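Protease/Reverse transcriptase/ribonuclease H (Eastern chimpanzee simian foamy virus, PDB 7KSF) combines an aspartic protease with a reverse transcriptase that copies viral RNA into DNA and a ribonuclease H that degrades RNA in RNA–DNA hybrids. Local coordinates at residues I238-A250 and D310-H322. The protein carries 1 engineered substitution. Residues are numbered along the deposited sequence; the frame is centred on the assembly and turned at random.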
loop_
_atom_site.group_PDB
_atom_site.type_symbol
_atom_site.label_atom_id
_atom_site.label_comp_id
_atom_site.label_asym_id
_atom_site.label_seq_id
_atom_site.Cartn_x
_atom_site.Cartn_y
_atom_site.Cartn_z
ATOM N N ILE A 238 2.939 17.775 6.099
ATOM C CA ILE A 238 3.999 16.780 6.217
ATOM C C ILE A 238 5.363 17.455 6.098
ATOM O O ILE A 238 5.494 18.593 5.632
ATOM C CB ILE A 238 3.854 15.678 5.160
ATOM C CG1 ILE A 238 3.988 16.283 3.761
ATOM C CG2 ILE A 238 2.527 14.968 5.316
ATOM C CD1 ILE A 238 3.907 15.283 2.652
ATOM N N VAL A 239 6.394 16.738 6.548
ATOM C CA VAL A 239 7.777 17.202 6.487
ATOM C C VAL A 239 8.623 16.035 5.999
ATOM O O VAL A 239 8.862 15.086 6.752
ATOM C CB VAL A 239 8.299 17.707 7.842
ATOM C CG1 VAL A 239 9.776 18.098 7.726
ATOM C CG2 VAL A 239 7.477 18.878 8.341
ATOM N N ARG A 240 9.116 16.127 4.761
ATOM C CA ARG A 240 9.956 15.041 4.184
ATOM C C ARG A 240 11.434 15.307 4.494
ATOM O O ARG A 240 11.987 16.278 3.942
ATOM C CB ARG A 240 9.725 14.936 2.673
ATOM C CG ARG A 240 9.069 13.636 2.234
ATOM C CD ARG A 240 8.050 13.844 1.130
ATOM N NE ARG A 240 8.280 15.076 0.387
ATOM C CZ ARG A 240 8.233 15.176 -0.936
ATOM N NH1 ARG A 240 7.963 14.111 -1.672
ATOM N NH2 ARG A 240 8.456 16.341 -1.519
ATOM N N GLN A 241 12.044 14.474 5.348
ATOM C CA GLN A 241 13.452 14.618 5.699
ATOM C C GLN A 241 14.283 13.533 5.023
ATOM O O GLN A 241 13.893 13.008 3.974
ATOM C CB GLN A 241 13.638 14.571 7.214
ATOM C CG GLN A 241 12.825 15.610 7.980
ATOM C CD GLN A 241 13.589 16.898 8.232
ATOM O OE1 GLN A 241 14.451 16.956 9.109
ATOM N NE2 GLN A 241 13.279 17.937 7.462
ATOM N N LYS A 242 15.439 13.203 5.606
ATOM C CA LYS A 242 16.338 12.241 4.979
ATOM C C LYS A 242 15.718 10.849 4.958
ATOM O O LYS A 242 15.436 10.294 3.890
ATOM C CB LYS A 242 17.685 12.230 5.704
ATOM C CG LYS A 242 18.741 11.375 5.024
ATOM C CD LYS A 242 20.079 11.499 5.733
ATOM C CE LYS A 242 21.139 10.580 5.134
ATOM N NZ LYS A 242 22.379 10.577 5.964
ATOM N N TYR A 243 15.493 10.268 6.132
ATOM C CA TYR A 243 14.895 8.947 6.244
ATOM C C TYR A 243 13.409 9.066 6.556
ATOM O O TYR A 243 12.964 10.017 7.203
ATOM C CB TYR A 243 15.583 8.119 7.331
ATOM C CG TYR A 243 17.082 8.031 7.184
ATOM C CD1 TYR A 243 17.918 8.870 7.907
ATOM C CD2 TYR A 243 17.666 7.110 6.326
ATOM C CE1 TYR A 243 19.286 8.797 7.781
ATOM C CE2 TYR A 243 19.038 7.031 6.189
ATOM C CZ TYR A 243 19.845 7.876 6.921
ATOM O OH TYR A 243 21.211 7.802 6.790
ATOM N N LYS A 244 12.644 8.086 6.085
ATOM C CA LYS A 244 11.206 8.047 6.298
ATOM C C LYS A 244 10.806 6.664 6.797
ATOM O O LYS A 244 11.326 5.652 6.323
ATOM C CB LYS A 244 10.450 8.388 5.012
ATOM C CG LYS A 244 10.724 9.795 4.515
ATOM C CD LYS A 244 10.888 9.827 3.014
ATOM C CE LYS A 244 11.456 11.158 2.559
ATOM N NZ LYS A 244 11.804 11.131 1.118
ATOM N N THR A 245 9.882 6.636 7.755
ATOM C CA THR A 245 9.485 5.407 8.430
ATOM C C THR A 245 7.976 5.377 8.601
ATOM O O THR A 245 7.383 6.353 9.069
ATOM C CB THR A 245 10.156 5.290 9.801
ATOM O OG1 THR A 245 11.578 5.221 9.635
ATOM C CG2 THR A 245 9.669 4.045 10.531
ATOM N N THR A 246 7.362 4.255 8.233
ATOM C CA THR A 246 5.939 4.037 8.426
ATOM C C THR A 246 5.729 2.747 9.211
ATOM O O THR A 246 6.389 1.737 8.949
ATOM C CB THR A 246 5.194 3.974 7.090
ATOM O OG1 THR A 246 3.865 3.485 7.306
ATOM C CG2 THR A 246 5.907 3.059 6.118
ATOM N N LEU A 247 4.814 2.793 10.178
ATOM C CA LEU A 247 4.518 1.663 11.052
ATOM C C LEU A 247 3.033 1.353 10.976
ATOM O O LEU A 247 2.204 2.191 11.340
ATOM C CB LEU A 247 4.912 1.958 12.498
ATOM C CG LEU A 247 6.400 2.113 12.773
ATOM C CD1 LEU A 247 6.603 2.533 14.212
ATOM C CD2 LEU A 247 7.112 0.805 12.486
ATOM N N ASP A 248 2.700 0.150 10.527
ATOM C CA ASP A 248 1.311 -0.270 10.421
ATOM C C ASP A 248 0.866 -0.880 11.744
ATOM O O ASP A 248 1.523 -1.782 12.270
ATOM C CB ASP A 248 1.139 -1.277 9.284
ATOM C CG ASP A 248 -0.283 -1.787 9.169
ATOM O OD1 ASP A 248 -1.216 -1.057 9.563
ATOM O OD2 ASP A 248 -0.466 -2.924 8.682
ATOM N N LEU A 249 -0.245 -0.382 12.278
ATOM C CA LEU A 249 -0.795 -0.929 13.507
ATOM C C LEU A 249 -1.683 -2.134 13.202
ATOM O O LEU A 249 -2.125 -2.343 12.070
ATOM C CB LEU A 249 -1.580 0.142 14.268
ATOM C CG LEU A 249 -0.763 1.378 14.667
ATOM C CD1 LEU A 249 -1.609 2.374 15.447
ATOM C CD2 LEU A 249 0.470 0.983 15.461
ATOM N N ALA A 250 -1.935 -2.936 14.234
ATOM C CA ALA A 250 -2.663 -4.195 14.074
ATOM C C ALA A 250 -4.136 -3.990 14.430
ATOM O O ALA A 250 -4.641 -4.472 15.446
ATOM C CB ALA A 250 -2.029 -5.286 14.928
ATOM N N ASP A 310 -4.488 3.361 10.796
ATOM C CA ASP A 310 -3.433 2.510 11.345
ATOM C C ASP A 310 -2.011 3.037 11.125
ATOM O O ASP A 310 -1.159 2.936 12.006
ATOM C CB ASP A 310 -3.555 1.092 10.783
ATOM C CG ASP A 310 -3.442 1.053 9.273
ATOM O OD1 ASP A 310 -3.247 2.125 8.664
ATOM O OD2 ASP A 310 -3.550 -0.049 8.694
ATOM N N ASP A 311 -1.766 3.582 9.938
ATOM C CA ASP A 311 -0.448 4.089 9.553
ATOM C C ASP A 311 0.098 5.276 10.350
ATOM O O ASP A 311 -0.643 6.178 10.739
ATOM C CB ASP A 311 -0.433 4.429 8.060
ATOM C CG ASP A 311 -0.773 3.236 7.188
ATOM O OD1 ASP A 311 -0.870 2.113 7.726
ATOM O OD2 ASP A 311 -0.941 3.420 5.967
ATOM N N ILE A 312 1.408 5.254 10.580
ATOM C CA ILE A 312 2.111 6.310 11.305
ATOM C C ILE A 312 3.303 6.791 10.474
ATOM O O ILE A 312 3.967 5.990 9.816
ATOM C CB ILE A 312 2.605 5.824 12.677
ATOM C CG1 ILE A 312 1.431 5.325 13.521
ATOM C CG2 ILE A 312 3.347 6.936 13.401
ATOM C CD1 ILE A 312 1.822 4.869 14.907
ATOM N N TYR A 313 3.564 8.094 10.496
ATOM C CA TYR A 313 4.668 8.665 9.719
ATOM C C TYR A 313 5.726 9.380 10.562
ATOM O O TYR A 313 5.403 10.179 11.441
ATOM C CB TYR A 313 4.119 9.615 8.653
ATOM C CG TYR A 313 5.173 10.162 7.714
ATOM C CD1 TYR A 313 5.850 11.336 8.008
ATOM C CD2 TYR A 313 5.482 9.503 6.531
ATOM C CE1 TYR A 313 6.813 11.838 7.151
ATOM C CE2 TYR A 313 6.440 9.999 5.669
ATOM C CZ TYR A 313 7.101 11.166 5.983
ATOM O OH TYR A 313 8.058 11.663 5.126
ATOM N N LEU A 314 6.994 9.085 10.279
ATOM C CA LEU A 314 8.114 9.692 10.982
ATOM C C LEU A 314 9.200 9.987 9.965
ATOM O O LEU A 314 9.558 9.110 9.175
ATOM C CB LEU A 314 8.653 8.781 12.087
ATOM C CG LEU A 314 9.730 9.433 12.954
ATOM C CD1 LEU A 314 9.250 10.785 13.458
ATOM C CD2 LEU A 314 10.088 8.525 14.113
ATOM N N SER A 315 9.715 11.217 9.984
ATOM C CA SER A 315 10.725 11.634 9.017
ATOM C C SER A 315 11.691 12.588 9.706
ATOM O O SER A 315 11.304 13.702 10.072
ATOM C CB SER A 315 10.079 12.291 7.799
ATOM O OG SER A 315 11.043 12.598 6.809
ATOM N N HIS A 316 12.938 12.157 9.881
ATOM C CA HIS A 316 13.984 12.990 10.454
ATOM C C HIS A 316 15.200 12.976 9.544
ATOM O O HIS A 316 15.524 11.951 8.936
ATOM C CB HIS A 316 14.375 12.525 11.862
ATOM C CG HIS A 316 13.488 13.056 12.945
ATOM N ND1 HIS A 316 12.197 12.614 13.134
ATOM C CD2 HIS A 316 13.707 13.997 13.895
ATOM C CE1 HIS A 316 11.659 13.258 14.157
ATOM N NE2 HIS A 316 12.555 14.102 14.634
ATOM N N ASP A 317 15.873 14.126 9.454
ATOM C CA ASP A 317 17.025 14.252 8.570
ATOM C C ASP A 317 18.282 13.654 9.188
ATOM O O ASP A 317 19.072 13.005 8.490
ATOM C CB ASP A 317 17.247 15.723 8.204
ATOM C CG ASP A 317 17.302 16.632 9.422
ATOM O OD1 ASP A 317 16.806 16.229 10.497
ATOM O OD2 ASP A 317 17.832 17.758 9.301
ATOM N N ASP A 318 18.484 13.856 10.479
ATOM C CA ASP A 318 19.672 13.337 11.139
ATOM C C ASP A 318 19.546 11.825 11.299
ATOM O O ASP A 318 18.549 11.354 11.862
ATOM C CB ASP A 318 19.853 14.012 12.492
ATOM C CG ASP A 318 21.296 14.031 12.945
ATOM O OD1 ASP A 318 21.996 13.019 12.741
ATOM O OD2 ASP A 318 21.733 15.064 13.496
ATOM N N PRO A 319 20.508 11.033 10.810
ATOM C CA PRO A 319 20.383 9.572 10.951
ATOM C C PRO A 319 20.323 9.110 12.393
ATOM O O PRO A 319 19.588 8.163 12.702
ATOM C CB PRO A 319 21.638 9.046 10.236
ATOM C CG PRO A 319 22.034 10.136 9.305
ATOM C CD PRO A 319 21.674 11.415 9.997
ATOM N N LYS A 320 21.073 9.752 13.292
ATOM C CA LYS A 320 21.055 9.332 14.690
ATOM C C LYS A 320 19.763 9.749 15.380
ATOM O O LYS A 320 19.252 9.018 16.237
ATOM C CB LYS A 320 22.270 9.899 15.431
ATOM C CG LYS A 320 22.242 11.410 15.647
ATOM C CD LYS A 320 23.308 11.866 16.635
ATOM C CE LYS A 320 23.156 13.348 16.970
ATOM N NZ LYS A 320 21.855 13.648 17.637
ATOM N N GLU A 321 19.213 10.913 15.018
ATOM C CA GLU A 321 18.006 11.398 15.675
ATOM C C GLU A 321 16.765 10.640 15.225
ATOM O O GLU A 321 15.819 10.496 16.003
ATOM C CB GLU A 321 17.824 12.898 15.413
ATOM C CG GLU A 321 16.785 13.555 16.312
ATOM C CD GLU A 321 16.383 14.936 15.835
ATOM O OE1 GLU A 321 16.590 15.237 14.640
ATOM O OE2 GLU A 321 15.860 15.720 16.655
ATOM N N HIS A 322 16.751 10.156 13.982
ATOM C CA HIS A 322 15.626 9.353 13.514
ATOM C C HIS A 322 15.454 8.108 14.376
ATOM O O HIS A 322 14.327 7.744 14.734
ATOM C CB HIS A 322 15.827 8.971 12.046
ATOM C CG HIS A 322 14.626 8.335 11.416
ATOM N ND1 HIS A 322 13.342 8.779 11.642
ATOM C CD2 HIS A 322 14.517 7.291 10.560
ATOM C CE1 HIS A 322 12.493 8.036 10.955
ATOM N NE2 HIS A 322 13.181 7.125 10.289
#
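Thr245 and Leu314 form the clearest hydrogen-bonded pair of two antiparallel strands, 243-249 and 311-316, their axes 4.7 Å apart at closest; Thr245 N reaches Leu314 O at 2.9 Å, and Leu314 N bonds back to Thr245 O. Toward Asp310 the remaining backbone bonds are longer and weak. Ser315 pins the turn before strand 243-249: with OG anti to the backbone N (chi1 -175°), the hydroxyl accepts a hydrogen bond from Gln241 N at 2.6 Å and donates to Tyr243 O from above that carbonyl's plane. On the same face, the Tyr313 hydroxyl lies against Lys244 CG (OH to CG 3.3 Å), while the ammonium runs on to Lys350 O and Gly363 O. The other face carries Thr245, whose OG1 hydrogen-bonds His322 NE2 (2.6 Å) at the ring edge and also takes a hydrogen bond from Gly348 N. Next to it, Tyr243 CB packs against His322 CD2, and its ring brings CE1 to 3.4 Å from Pro319 CB. At the other end Leu249 CD2 touches Ile312 CD1 (4.2 Å). There Asp248 OD1 lies 2.7 Å from Asp310 OD2, the carboxylate planes steeply turned (79°), and Asp311 OD1 is farther off; Asp310 and Asp311 belong to the YVDD motif, consistent with the metal-binding polymerase site of the palm, as in relatives. Strands 340-341 and 345-349 pair along the far side of strand 243-249, while strand 306-308 forms an antiparallel hairpin with 311-316, turning at Asp310. Helix 319-336 packs on the Thr245 face, against Leu247, Leu314 and His316, and helix 287-299 meets Leu249 and Ile312.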